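Local coordinates for ferric-siderophore receptor protein (Streptomyces coelicolor, PDB 2X4L), which probably binds ferric siderophores at the cell surface and hands them to a membrane transporter for iron uptake, at residues D177-A185 / Y304-D312; E97-Y106 / W126-V136. All coordinates share one frame; numbering follows the deposited sequence.

Contact 1 (D177-A185 / Y304-D312); sequences DAKAAFDKA and YDKCTPLLD
The hydroxyl of Thr-308, lying 3.2 Å from Phe-182 CA by its OG1, is gripped twice. OG1 donates to Tyr-304 O at 2.8 Å, coming from above the carbonyl plane, and accepts a hydrogen bond from a water 2.8 Å from OG1; the water donates its second bond to Ala-178 O and so bridges the two helices. The side chain of Thr-308 is a knob in the hole framed by Ala-178, Ala-181, Phe-182 and Ala-185, its CG2 toward Ala-181 and Ala-185. The reciprocal knob is Phe-182. Its CG, anti to the backbone N (chi1 175°), carries the ring between Tyr-304 and Leu-311: the tyrosine presents its CD1 edge to one face in a T-shaped pair, planes at 71°, and Leu-311 CD1 makes a CH-pi contact with the other, 3.5 Å from Phe-182 CE1. Lys-179 CD lies over the centre of the Tyr-304 ring. Ala-185 CB meets Leu-311 CB. This is knobs-into-holes packing of the near-parallel helices 173-195 and 304-320, with Leu-156 of helix 153-165 touching both rings. Over these turns the axes run 18° from parallel and come within 8.5 Å, consistent with the small alanines. Cohesion here is mainly apolar and aromatic, with one water-mediated polar link.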
ATOM      1  N   ASP A 177       7.885  12.054  16.041  1.00 24.28           N
ATOM      2  CA  ASP A 177       6.530  12.620  16.148  1.00 26.25           C
ATOM      3  C   ASP A 177       5.632  11.763  15.241  1.00 23.16           C
ATOM      4  O   ASP A 177       4.486  11.548  15.544  1.00 23.60           O
ATOM      5  CB  ASP A 177       6.466  14.063  15.602  1.00 28.56           C
ATOM      6  CG  ASP A 177       7.031  15.123  16.567  1.00 34.73           C
ATOM      7  OD1 ASP A 177       7.163  14.892  17.784  1.00 33.06           O
ATOM      8  OD2 ASP A 177       7.369  16.187  16.039  1.00 36.89           O
ATOM      9  N   ALA A 178       6.144  11.348  14.088  1.00 22.05           N
ATOM     10  CA  ALA A 178       5.334  10.564  13.220  1.00 17.51           C
ATOM     11  C   ALA A 178       4.913   9.218  13.808  1.00 18.08           C
ATOM     12  O   ALA A 178       3.768   8.781  13.652  1.00 16.98           O
ATOM     13  CB  ALA A 178       6.034  10.336  11.840  1.00 18.48           C
ATOM     14  N   LYS A 179       5.888   8.593  14.472  1.00 17.58           N
ATOM     15  CA  LYS A 179       5.624   7.304  15.121  1.00 16.33           C
ATOM     16  C   LYS A 179       4.646   7.517  16.277  1.00 16.87           C
ATOM     17  O   LYS A 179       3.707   6.681  16.447  1.00 15.56           O
ATOM     18  CB  LYS A 179       6.947   6.695  15.586  1.00 17.21           C
ATOM     19  CG  LYS A 179       6.788   5.424  16.343  1.00 18.97           C
ATOM     20  CD  LYS A 179       5.954   4.369  15.617  1.00 18.93           C
ATOM     21  CE  LYS A 179       6.212   2.940  16.160  1.00 24.14           C
ATOM     22  NZ  LYS A 179       5.999   2.735  17.642  1.00 25.11           N
ATOM     23  N   ALA A 180       4.779   8.597  17.041  1.00 16.04           N
ATOM     24  CA  ALA A 180       3.843   8.837  18.129  1.00 16.64           C
ATOM     25  C   ALA A 180       2.463   9.072  17.546  1.00 15.83           C
ATOM     26  O   ALA A 180       1.473   8.589  18.159  1.00 16.22           O
ATOM     27  CB  ALA A 180       4.300  10.088  18.894  1.00 19.20           C
ATOM     28  N   ALA A 181       2.363   9.786  16.390  1.00 16.67           N
ATOM     29  CA  ALA A 181       1.046  10.061  15.821  1.00 15.51           C
ATOM     30  C   ALA A 181       0.444   8.732  15.308  1.00 14.32           C
ATOM     31  O   ALA A 181      -0.775   8.502  15.451  1.00 14.12           O
ATOM     32  CB  ALA A 181       1.135  11.099  14.697  1.00 15.37           C
ATOM     33  N   PHE A 182       1.259   7.831  14.763  1.00 12.57           N
ATOM     34  CA  PHE A 182       0.737   6.556  14.284  1.00 12.97           C
ATOM     35  C   PHE A 182       0.253   5.791  15.516  1.00 12.97           C
ATOM     36  O   PHE A 182      -0.835   5.202  15.432  1.00 13.03           O
ATOM     37  CB  PHE A 182       1.877   5.798  13.658  1.00 12.55           C
ATOM     38  CG  PHE A 182       1.525   4.405  13.220  1.00 11.93           C
ATOM     39  CD1 PHE A 182       1.050   4.132  11.961  1.00 10.35           C
ATOM     40  CD2 PHE A 182       1.770   3.364  14.095  1.00 12.19           C
ATOM     41  CE1 PHE A 182       0.707   2.830  11.597  1.00 12.12           C
ATOM     42  CE2 PHE A 182       1.501   2.072  13.759  1.00 13.17           C
ATOM     43  CZ  PHE A 182       1.000   1.749  12.483  1.00 13.57           C
ATOM     44  N   ASP A 183       1.013   5.783  16.634  1.00 13.71           N
ATOM     45  CA  ASP A 183       0.560   4.971  17.768  1.00 13.18           C
ATOM     46  C   ASP A 183      -0.745   5.532  18.309  1.00 13.31           C
ATOM     47  O   ASP A 183      -1.639   4.744  18.754  1.00 15.00           O
ATOM     48  CB  ASP A 183       1.629   4.997  18.857  1.00 14.90           C
ATOM     49  CG  ASP A 183       2.879   4.148  18.512  1.00 17.17           C
ATOM     50  OD1 ASP A 183       2.844   3.357  17.572  1.00 19.92           O
ATOM     51  OD2 ASP A 183       3.894   4.337  19.230  1.00 24.89           O
ATOM     52  N   LYS A 184      -0.893   6.871  18.279  1.00 12.32           N
ATOM     53  CA  LYS A 184      -2.113   7.534  18.728  1.00 13.92           C
ATOM     54  C   LYS A 184      -3.299   7.128  17.819  1.00 13.04           C
ATOM     55  O   LYS A 184      -4.423   6.857  18.338  1.00 12.95           O
ATOM     56  CB  LYS A 184      -1.890   9.060  18.828  1.00 14.57           C
ATOM     57  CG  LYS A 184      -3.149   9.739  19.259  1.00 16.53           C
ATOM     58  CD  LYS A 184      -2.849  11.230  19.451  1.00 18.05           C
ATOM     59  CE  LYS A 184      -4.061  12.021  19.957  1.00 22.17           C
ATOM     60  NZ  LYS A 184      -3.591  13.459  20.323  1.00 24.17           N
ATOM     61  N   ALA A 185      -3.080   7.103  16.517  1.00 12.42           N
ATOM     62  CA  ALA A 185      -4.155   6.767  15.596  1.00 11.67           C
ATOM     63  C   ALA A 185      -4.489   5.307  15.723  1.00 11.88           C
ATOM     64  O   ALA A 185      -5.666   4.952  15.525  1.00 11.59           O
ATOM     65  CB  ALA A 185      -3.716   7.068  14.148  1.00 13.11           C
ATOM     66  N   TYR A 304       5.515   5.885   8.696  1.00 13.62           N
ATOM     67  CA  TYR A 304       4.465   6.170   9.697  1.00 12.83           C
ATOM     68  C   TYR A 304       3.622   7.341   9.276  1.00 12.74           C
ATOM     69  O   TYR A 304       2.372   7.294   9.475  1.00 13.88           O
ATOM     70  CB  TYR A 304       5.075   6.369  11.129  1.00 14.83           C
ATOM     71  CG  TYR A 304       5.681   5.076  11.638  1.00 14.00           C
ATOM     72  CD1 TYR A 304       4.874   3.995  12.045  1.00 13.60           C
ATOM     73  CD2 TYR A 304       7.084   4.888  11.611  1.00 18.82           C
ATOM     74  CE1 TYR A 304       5.447   2.760  12.460  1.00 16.35           C
ATOM     75  CE2 TYR A 304       7.635   3.685  12.024  1.00 18.72           C
ATOM     76  CZ  TYR A 304       6.838   2.670  12.492  1.00 18.07           C
ATOM     77  OH  TYR A 304       7.387   1.490  12.867  1.00 20.71           O
ATOM     78  N   ASP A 305       4.212   8.339   8.650  1.00 13.96           N
ATOM     79  CA  ASP A 305       3.510   9.501   8.221  1.00 14.65           C
ATOM     80  C   ASP A 305       2.355   9.121   7.299  1.00 12.93           C
ATOM     81  O   ASP A 305       1.265   9.689   7.372  1.00 17.79           O
ATOM     82  CB  ASP A 305       4.517  10.392   7.485  1.00 15.88           C
ATOM     83  CG  ASP A 305       3.913  11.551   6.997  1.00 23.25           C
ATOM     84  OD1 ASP A 305       4.165  12.616   7.550  1.00 31.19           O
ATOM     85  OD2 ASP A 305       3.059  11.366   6.127  1.00 27.16           O
ATOM     86  N   LYS A 306       2.677   8.284   6.342  1.00 12.29           N
ATOM     87  CA  LYS A 306       1.615   7.916   5.394  1.00 11.72           C
ATOM     88  C   LYS A 306       0.671   6.827   5.804  1.00 10.61           C
ATOM     89  O   LYS A 306      -0.383   6.610   5.188  1.00 11.15           O
ATOM     90  CB  LYS A 306       2.246   7.538   4.043  1.00 10.09           C
ATOM     91  CG  LYS A 306       2.963   8.664   3.348  1.00 10.99           C
ATOM     92  CD  LYS A 306       2.030   9.773   2.930  1.00 11.89           C
ATOM     93  CE  LYS A 306       2.812  10.985   2.345  1.00 14.76           C
ATOM     94  NZ  LYS A 306       3.759  11.603   3.386  1.00 15.53           N
ATOM     95  N   CYS A 307       0.996   6.137   6.889  1.00 10.32           N
ATOM     96  CA  CYS A 307       0.038   5.127   7.403  1.00 10.32           C
ATOM     97  C   CYS A 307      -0.874   5.657   8.503  1.00 10.01           C
ATOM     98  O   CYS A 307      -1.915   5.101   8.795  1.00 11.85           O
ATOM     99  CB  CYS A 307       0.826   3.920   7.984  1.00 10.61           C
ATOM    100  SG  CYS A 307       1.449   2.892   6.540  1.00 12.31           S
ATOM    101  N   THR A 308      -0.458   6.719   9.180  1.00  9.73           N
ATOM    102  CA  THR A 308      -1.291   7.387  10.197  1.00 10.69           C
ATOM    103  C   THR A 308      -2.653   7.734   9.644  1.00 12.12           C
ATOM    104  O   THR A 308      -3.712   7.436  10.256  1.00 12.67           O
ATOM    105  CB  THR A 308      -0.594   8.574  10.851  1.00 12.03           C
ATOM    106  OG1 THR A 308       0.570   8.080  11.497  1.00 14.18           O
ATOM    107  CG2 THR A 308      -1.448   9.306  11.946  1.00 15.30           C
ATOM    108  N   PRO A 309      -2.758   8.311   8.393  1.00 10.91           N
ATOM    109  CA  PRO A 309      -4.093   8.650   7.901  1.00 12.21           C
ATOM    110  C   PRO A 309      -4.950   7.420   7.637  1.00 10.57           C
ATOM    111  O   PRO A 309      -6.173   7.464   7.642  1.00 11.79           O
ATOM    112  CB  PRO A 309      -3.808   9.486   6.625  1.00 12.46           C
ATOM    113  CG  PRO A 309      -2.485  10.015   6.820  1.00 15.51           C
ATOM    114  CD  PRO A 309      -1.691   9.019   7.645  1.00 12.00           C
ATOM    115  N   LEU A 310      -4.312   6.290   7.337  1.00  9.76           N
ATOM    116  CA  LEU A 310      -5.105   5.116   7.055  1.00 10.60           C
ATOM    117  C   LEU A 310      -5.872   4.721   8.350  1.00 10.37           C
ATOM    118  O   LEU A 310      -7.065   4.346   8.274  1.00 12.57           O
ATOM    119  CB  LEU A 310      -4.231   3.928   6.620  1.00 10.29           C
ATOM    120  CG  LEU A 310      -3.273   4.148   5.462  1.00 10.18           C
ATOM    121  CD1 LEU A 310      -2.513   2.878   5.147  1.00 12.60           C
ATOM    122  CD2 LEU A 310      -4.057   4.713   4.216  1.00 10.70           C
ATOM    123  N   LEU A 311      -5.163   4.823   9.501  1.00  8.73           N
ATOM    124  CA  LEU A 311      -5.830   4.558  10.783  1.00 11.01           C
ATOM    125  C   LEU A 311      -6.865   5.620  11.161  1.00 11.37           C
ATOM    126  O   LEU A 311      -8.009   5.290  11.485  1.00 11.81           O
ATOM    127  CB  LEU A 311      -4.763   4.411  11.902  1.00 11.11           C
ATOM    128  CG  LEU A 311      -3.798   3.284  11.719  1.00 11.01           C
ATOM    129  CD1 LEU A 311      -2.616   3.556  12.598  1.00 12.53           C
ATOM    130  CD2 LEU A 311      -4.476   1.992  12.081  1.00 13.12           C
ATOM    131  N   ASP A 312      -6.463   6.909  11.040  1.00 10.41           N
ATOM    132  CA  ASP A 312      -7.428   8.003  11.359  1.00 11.45           C
ATOM    133  C   ASP A 312      -8.640   7.912  10.451  1.00 10.53           C
ATOM    134  O   ASP A 312      -9.750   8.176  10.938  1.00 11.07           O
ATOM    135  CB  ASP A 312      -6.738   9.395  11.200  1.00 11.82           C
ATOM    136  CG  ASP A 312      -5.923   9.774  12.378  1.00 15.11           C
ATOM    137  OD1 ASP A 312      -6.250   9.414  13.558  1.00 14.59           O
ATOM    138  OD2 ASP A 312      -4.909  10.514  12.172  1.00 17.58           O
TER
HETATM  139  O   HOH W   1       2.605   9.933  11.538  1.00 14.82           O

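Contact 2 (E97-Y106 / W126-V136); sequences EWGKLNVEKY and WSVPEESKDKV
The indole of Trp-98 stands with its pyrrole edge on the face of Trp-126, a T-shaped pair with planes at 61°, in which Trp-98 NE1 sits over the middle of the Trp-126 ring system, 3.3 Å from Trp-126 CE2. Ser-127 CA presses on one face of Trp-98, filling the angle between the indoles, and Ser-127 OG reaches back to take a straight bond from Gly-99 N (2.9 Å, 166°). Gly-99 belongs to a type II turn, Glu-97 to Lys-100, and its positive phi suits glycine. The next bump is Pro-129: its CG lies against Gly-99 O and its CD packs tightly on Leu-101 CB, at 3.5 Å. Both segments follow strands of the parallel sheet, 92-95 and 113-118, and lead into the helices 103-108 and 133-139, so their packing joins two successive beta-alpha connections of one lobe. Replacing Trp-126 by an alanine would probably leave the Trp-98 edge without its aromatic floor and Glu-299 OE1 without the indole N-H that donates to it. Farther along, Val-103 CG2 fits between Ser-132 CB and Val-136 CG2, 3.9 Å from the latter. Its CG1, anti to the backbone N (chi1 177°), turns instead to Lys-135 CB. Beyond the valines, Tyr-106 CE2 touches Val-136 CG1 at 3.7 Å, and a water joins the phenol oxygen to Val-136 O.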
ATOM      1  N   GLU A  97       3.280   3.082 -14.397  1.00 10.91           N
ATOM      2  CA  GLU A  97       2.192   2.143 -14.089  1.00 12.28           C
ATOM      3  C   GLU A  97       2.918   0.925 -13.478  1.00 10.34           C
ATOM      4  O   GLU A  97       4.166   0.816 -13.595  1.00 10.81           O
ATOM      5  CB  GLU A  97       1.302   1.772 -15.310  1.00 13.75           C
ATOM      6  CG  GLU A  97       2.121   1.100 -16.357  1.00 17.44           C
ATOM      7  CD  GLU A  97       1.374   0.836 -17.675  1.00 30.39           C
ATOM      8  OE1 GLU A  97       0.310   1.443 -17.863  1.00 29.71           O
ATOM      9  OE2 GLU A  97       1.862   0.017 -18.519  1.00 35.02           O
ATOM     10  N   TRP A  98       2.124   0.037 -12.869  1.00 11.25           N
ATOM     11  CA  TRP A  98       2.711  -1.207 -12.377  1.00  9.31           C
ATOM     12  C   TRP A  98       3.295  -2.051 -13.537  1.00 10.25           C
ATOM     13  O   TRP A  98       2.780  -2.090 -14.685  1.00 12.29           O
ATOM     14  CB  TRP A  98       1.635  -1.987 -11.672  1.00 13.45           C
ATOM     15  CG  TRP A  98       2.121  -3.307 -11.108  1.00 11.40           C
ATOM     16  CD1 TRP A  98       2.510  -3.536  -9.816  1.00 11.83           C
ATOM     17  CD2 TRP A  98       2.110  -4.588 -11.779  1.00 13.96           C
ATOM     18  NE1 TRP A  98       2.849  -4.881  -9.699  1.00 13.05           N
ATOM     19  CE2 TRP A  98       2.657  -5.526 -10.864  1.00 11.59           C
ATOM     20  CE3 TRP A  98       1.822  -5.007 -13.102  1.00 17.19           C
ATOM     21  CZ2 TRP A  98       2.747  -6.919 -11.198  1.00 17.19           C
ATOM     22  CZ3 TRP A  98       2.013  -6.402 -13.444  1.00 18.92           C
ATOM     23  CH2 TRP A  98       2.484  -7.285 -12.503  1.00 18.13           C
ATOM     24  N   GLY A  99       4.426  -2.693 -13.253  1.00  9.45           N
ATOM     25  CA  GLY A  99       5.014  -3.645 -14.188  1.00 11.28           C
ATOM     26  C   GLY A  99       5.719  -3.071 -15.376  1.00 12.15           C
ATOM     27  O   GLY A  99       5.808  -3.681 -16.447  1.00 15.02           O
ATOM     28  N   LYS A 100       6.217  -1.851 -15.233  1.00 11.34           N
ATOM     29  CA  LYS A 100       6.912  -1.167 -16.333  1.00 10.40           C
ATOM     30  C   LYS A 100       8.200  -0.512 -15.821  1.00 10.66           C
ATOM     31  O   LYS A 100       8.205   0.168 -14.795  1.00 12.54           O
ATOM     32  CB  LYS A 100       5.994  -0.030 -16.817  1.00 15.25           C
ATOM     33  CG  LYS A 100       4.757  -0.528 -17.655  1.00 23.39           C
ATOM     34  CD  LYS A 100       5.138  -0.559 -19.180  1.00 36.52           C
ATOM     35  CE  LYS A 100       3.975  -0.901 -20.175  1.00 42.66           C
ATOM     36  NZ  LYS A 100       3.465  -2.282 -19.877  1.00 44.36           N
ATOM     37  N   LEU A 101       9.292  -0.795 -16.514  1.00 10.17           N
ATOM     38  CA  LEU A 101      10.614  -0.291 -16.033  1.00  9.53           C
ATOM     39  C   LEU A 101      11.580  -0.296 -17.203  1.00 10.53           C
ATOM     40  O   LEU A 101      11.942  -1.387 -17.710  1.00 13.48           O
ATOM     41  CB  LEU A 101      11.141  -1.141 -14.852  1.00 11.16           C
ATOM     42  CG  LEU A 101      12.303  -0.579 -14.007  1.00  9.47           C
ATOM     43  CD1 LEU A 101      12.567  -1.469 -12.781  1.00 11.46           C
ATOM     44  CD2 LEU A 101      13.617  -0.441 -14.867  1.00 10.58           C
ATOM     45  N   ASN A 102      11.897   0.860 -17.791  1.00 10.43           N
ATOM     46  CA  ASN A 102      12.723   0.855 -18.977  1.00 12.43           C
ATOM     47  C   ASN A 102      14.185   0.556 -18.610  1.00 11.43           C
ATOM     48  O   ASN A 102      14.789   1.258 -17.801  1.00 12.08           O
ATOM     49  CB  ASN A 102      12.633   2.210 -19.644  1.00 12.17           C
ATOM     50  CG  ASN A 102      13.378   2.247 -20.950  1.00 14.26           C
ATOM     51  OD1 ASN A 102      14.603   2.318 -20.951  1.00 16.47           O
ATOM     52  ND2 ASN A 102      12.676   2.199 -22.068  1.00 15.31           N
ATOM     53  N   VAL A 103      14.738  -0.552 -19.135  1.00 11.97           N
ATOM     54  CA  VAL A 103      16.083  -0.992 -18.634  1.00 12.96           C
ATOM     55  C   VAL A 103      17.185  -0.089 -19.081  1.00 12.66           C
ATOM     56  O   VAL A 103      18.122   0.135 -18.277  1.00 11.33           O
ATOM     57  CB  VAL A 103      16.353  -2.449 -19.116  1.00 14.38           C
ATOM     58  CG1 VAL A 103      17.740  -2.913 -18.696  1.00 15.91           C
ATOM     59  CG2 VAL A 103      15.265  -3.404 -18.599  1.00 13.46           C
ATOM     60  N   GLU A 104      17.091   0.445 -20.314  1.00 13.99           N
ATOM     61  CA  GLU A 104      18.152   1.339 -20.785  1.00 13.70           C
ATOM     62  C   GLU A 104      18.187   2.603 -19.929  1.00 11.79           C
ATOM     63  O   GLU A 104      19.271   3.063 -19.571  1.00 13.41           O
ATOM     64  CB  GLU A 104      17.952   1.722 -22.250  1.00 15.23           C
ATOM     65  CG  GLU A 104      18.088   0.518 -23.241  1.00 21.60           C
ATOM     66  CD  GLU A 104      17.735   0.901 -24.735  1.00 35.04           C
ATOM     67  OE1 GLU A 104      17.688   2.110 -25.126  1.00 43.44           O
ATOM     68  OE2 GLU A 104      17.511  -0.037 -25.547  1.00 44.26           O
ATOM     69  N   LYS A 105      17.017   3.169 -19.625  1.00 11.77           N
ATOM     70  CA  LYS A 105      17.008   4.390 -18.831  1.00 11.78           C
ATOM     71  C   LYS A 105      17.406   4.051 -17.405  1.00 10.17           C
ATOM     72  O   LYS A 105      18.054   4.887 -16.704  1.00 12.05           O
ATOM     73  CB  LYS A 105      15.590   4.971 -18.840  1.00 12.34           C
ATOM     74  CG  LYS A 105      15.528   6.302 -18.229  1.00 16.07           C
ATOM     75  CD  LYS A 105      16.346   7.260 -19.225  1.00 28.85           C
ATOM     76  CE  LYS A 105      15.871   8.685 -19.086  1.00 36.14           C
ATOM     77  NZ  LYS A 105      14.477   8.571 -18.622  1.00 32.95           N
ATOM     78  N   TYR A 106      17.068   2.828 -16.877  1.00 10.31           N
ATOM     79  CA  TYR A 106      17.525   2.452 -15.551  1.00  9.18           C
ATOM     80  C   TYR A 106      19.092   2.438 -15.507  1.00  9.48           C
ATOM     81  O   TYR A 106      19.644   2.943 -14.566  1.00 10.69           O
ATOM     82  CB  TYR A 106      16.955   1.068 -15.291  1.00  9.46           C
ATOM     83  CG  TYR A 106      17.358   0.389 -14.017  1.00  7.52           C
ATOM     84  CD1 TYR A 106      17.310   1.046 -12.797  1.00  8.92           C
ATOM     85  CD2 TYR A 106      17.827  -0.940 -14.017  1.00 10.54           C
ATOM     86  CE1 TYR A 106      17.667   0.378 -11.607  1.00  9.93           C
ATOM     87  CE2 TYR A 106      18.167  -1.588 -12.852  1.00  8.83           C
ATOM     88  CZ  TYR A 106      18.049  -0.928 -11.628  1.00  9.02           C
ATOM     89  OH  TYR A 106      18.406  -1.488 -10.414  1.00  9.82           O
ATOM     90  N   TRP A 126       7.996  -6.667  -6.549  1.00 10.05           N
ATOM     91  CA  TRP A 126       6.745  -6.041  -7.026  1.00  9.68           C
ATOM     92  C   TRP A 126       7.016  -4.955  -8.047  1.00  9.93           C
ATOM     93  O   TRP A 126       7.891  -4.064  -7.871  1.00  9.49           O
ATOM     94  CB  TRP A 126       6.077  -5.392  -5.814  1.00  9.60           C
ATOM     95  CG  TRP A 126       4.714  -4.760  -6.108  1.00  9.88           C
ATOM     96  CD1 TRP A 126       4.406  -3.465  -5.912  1.00  9.58           C
ATOM     97  CD2 TRP A 126       3.490  -5.420  -6.504  1.00  9.10           C
ATOM     98  NE1 TRP A 126       3.049  -3.264  -6.164  1.00  9.45           N
ATOM     99  CE2 TRP A 126       2.476  -4.455  -6.470  1.00  8.96           C
ATOM    100  CE3 TRP A 126       3.133  -6.770  -6.788  1.00  9.77           C
ATOM    101  CZ2 TRP A 126       1.156  -4.739  -6.785  1.00 13.46           C
ATOM    102  CZ3 TRP A 126       1.799  -7.072  -7.114  1.00 13.18           C
ATOM    103  CH2 TRP A 126       0.829  -6.054  -7.077  1.00 13.51           C
ATOM    104  N   SER A 127       6.325  -5.079  -9.165  1.00  8.79           N
ATOM    105  CA  SER A 127       6.283  -4.098 -10.246  1.00  9.03           C
ATOM    106  C   SER A 127       7.499  -4.153 -11.177  1.00  9.69           C
ATOM    107  O   SER A 127       7.554  -3.369 -12.153  1.00 10.51           O
ATOM    108  CB  SER A 127       6.087  -2.646  -9.676  1.00  8.42           C
ATOM    109  OG  SER A 127       5.532  -1.782 -10.680  1.00  9.80           O
ATOM    110  N   VAL A 128       8.472  -5.021 -10.920  1.00  9.87           N
ATOM    111  CA  VAL A 128       9.617  -5.169 -11.826  1.00 10.62           C
ATOM    112  C   VAL A 128       9.057  -6.059 -12.930  1.00 10.14           C
ATOM    113  O   VAL A 128       8.539  -7.144 -12.661  1.00 13.05           O
ATOM    114  CB  VAL A 128      10.822  -5.823 -11.117  1.00  8.97           C
ATOM    115  CG1 VAL A 128      11.928  -6.074 -12.125  1.00 12.07           C
ATOM    116  CG2 VAL A 128      11.369  -4.875 -10.071  1.00 10.42           C
ATOM    117  N   PRO A 129       9.146  -5.608 -14.203  1.00 10.81           N
ATOM    118  CA  PRO A 129       8.512  -6.380 -15.271  1.00 13.44           C
ATOM    119  C   PRO A 129       9.013  -7.809 -15.299  1.00 13.66           C
ATOM    120  O   PRO A 129      10.230  -8.018 -15.317  1.00 14.33           O
ATOM    121  CB  PRO A 129       8.837  -5.635 -16.532  1.00 14.60           C
ATOM    122  CG  PRO A 129       9.384  -4.328 -16.160  1.00 17.35           C
ATOM    123  CD  PRO A 129       9.708  -4.320 -14.653  1.00 10.58           C
ATOM    124  N   GLU A 130       8.074  -8.757 -15.361  1.00 15.60           N
ATOM    125  CA  GLU A 130       8.482 -10.106 -15.437  1.00 16.69           C
ATOM    126  C   GLU A 130       9.329 -10.402 -16.644  1.00 17.37           C
ATOM    127  O   GLU A 130      10.267 -11.150 -16.511  1.00 17.32           O
ATOM    128  CB  GLU A 130       7.219 -10.968 -15.510  1.00 18.52           C
ATOM    129  CG  GLU A 130       7.568 -12.442 -15.378  1.00 26.55           C
ATOM    130  CD  GLU A 130       7.897 -12.728 -13.900  1.00 37.94           C
ATOM    131  OE1 GLU A 130       7.564 -11.871 -12.987  1.00 42.34           O
ATOM    132  OE2 GLU A 130       8.507 -13.795 -13.682  1.00 44.95           O
ATOM    133  N   GLU A 131       9.027  -9.774 -17.754  1.00 18.14           N
ATOM    134  CA  GLU A 131       9.777 -10.089 -18.977  1.00 18.99           C
ATOM    135  C   GLU A 131      11.188  -9.528 -19.004  1.00 17.38           C
ATOM    136  O   GLU A 131      11.995  -9.963 -19.875  1.00 20.45           O
ATOM    137  CB  GLU A 131       9.030  -9.614 -20.173  1.00 19.82           C
ATOM    138  CG  GLU A 131       8.936  -8.120 -20.274  1.00 23.05           C
ATOM    139  CD  GLU A 131       7.748  -7.461 -19.557  1.00 30.18           C
ATOM    140  OE1 GLU A 131       7.113  -8.029 -18.540  1.00 24.44           O
ATOM    141  OE2 GLU A 131       7.467  -6.323 -20.053  1.00 34.54           O
ATOM    142  N   SER A 132      11.538  -8.690 -18.034  1.00 16.57           N
ATOM    143  CA  SER A 132      12.888  -8.095 -18.068  1.00 15.69           C
ATOM    144  C   SER A 132      13.586  -8.110 -16.727  1.00 14.63           C
ATOM    145  O   SER A 132      14.613  -7.466 -16.543  1.00 14.16           O
ATOM    146  CB  SER A 132      12.811  -6.671 -18.698  1.00 18.19           C
ATOM    147  OG  SER A 132      11.987  -5.878 -17.934  1.00 22.79           O
ATOM    148  N   LYS A 133      13.012  -8.859 -15.781  1.00 15.05           N
ATOM    149  CA  LYS A 133      13.557  -8.820 -14.406  1.00 15.76           C
ATOM    150  C   LYS A 133      15.002  -9.274 -14.352  1.00 14.65           C
ATOM    151  O   LYS A 133      15.758  -8.820 -13.520  1.00 13.34           O
ATOM    152  CB  LYS A 133      12.680  -9.626 -13.419  1.00 15.26           C
ATOM    153  CG  LYS A 133      12.588 -11.116 -13.789  1.00 16.78           C
ATOM    154  CD  LYS A 133      11.559 -11.831 -12.901  1.00 22.20           C
ATOM    155  CE  LYS A 133      11.806 -13.353 -13.140  1.00 27.54           C
ATOM    156  NZ  LYS A 133      10.707 -14.224 -12.637  1.00 37.03           N
ATOM    157  N   ASP A 134      15.393 -10.224 -15.202  1.00 13.21           N
ATOM    158  CA  ASP A 134      16.786 -10.669 -15.236  1.00 13.66           C
ATOM    159  C   ASP A 134      17.724  -9.586 -15.712  1.00 14.88           C
ATOM    160  O   ASP A 134      18.805  -9.397 -15.138  1.00 15.31           O
ATOM    161  CB  ASP A 134      16.885 -11.941 -16.104  1.00 16.70           C
ATOM    162  CG  ASP A 134      16.473 -11.677 -17.609  1.00 20.84           C
ATOM    163  OD1 ASP A 134      15.460 -10.995 -17.917  1.00 24.78           O
ATOM    164  OD2 ASP A 134      17.158 -12.224 -18.530  1.00 31.85           O
ATOM    165  N   LYS A 135      17.281  -8.827 -16.702  1.00 13.56           N
ATOM    166  CA  LYS A 135      18.111  -7.697 -17.181  1.00 12.52           C
ATOM    167  C   LYS A 135      18.263  -6.645 -16.123  1.00 13.94           C
ATOM    168  O   LYS A 135      19.364  -6.126 -15.914  1.00 12.99           O
ATOM    169  CB  LYS A 135      17.475  -7.085 -18.453  1.00 12.75           C
ATOM    170  CG  LYS A 135      17.270  -8.013 -19.601  1.00 16.19           C
ATOM    171  CD  LYS A 135      16.538  -7.283 -20.701  1.00 17.97           C
ATOM    172  CE  LYS A 135      16.477  -8.202 -21.955  1.00 29.80           C
ATOM    173  NZ  LYS A 135      15.772  -7.483 -23.059  1.00 31.27           N
ATOM    174  N   VAL A 136      17.156  -6.334 -15.471  1.00 12.47           N
ATOM    175  CA  VAL A 136      17.190  -5.387 -14.372  1.00 12.15           C
ATOM    176  C   VAL A 136      18.113  -5.889 -13.307  1.00 11.82           C
ATOM    177  O   VAL A 136      18.883  -5.091 -12.757  1.00 12.02           O
ATOM    178  CB  VAL A 136      15.785  -5.234 -13.812  1.00 10.89           C
ATOM    179  CG1 VAL A 136      15.787  -4.413 -12.458  1.00 11.71           C
ATOM    180  CG2 VAL A 136      14.966  -4.537 -14.891  1.00 12.78           C
TER
HETATM  181  O   HOH W   2       6.539  -0.206 -12.696  1.00  6.03           O
HETATM  182  O   HOH W   3       5.101  -6.326 -17.095  1.00 18.17           O
HETATM  183  O   HOH W   4      11.397  -3.693 -19.317  1.00 20.94           O
HETATM  184  O   HOH W   5      18.449  -4.259 -10.239  1.00  6.22           O

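In the fold
Contact 2 closes along the chain before contact 1 opens, and the two lie on opposite sides of the chain's centre, 32 Å between centres and about 14 Å between nearest atoms. Contact 2 lies wholly in the lobe built on the five-stranded parallel sheet. Contact 1 pairs helix 173-195 with the last helix, 304-320. In this family a long helix links the two lobes, a role that 173-195 fits. Helix 304-320 likewise reaches both ways, Lys-306 to Asp-60 and Asp-85, Leu-311 to helix 220-227. Contact 2 is thus internal to one lobe, whereas contact 1 lies where the lobes are joined, consistent with the limited lobe movement known for receptors with a helical linker.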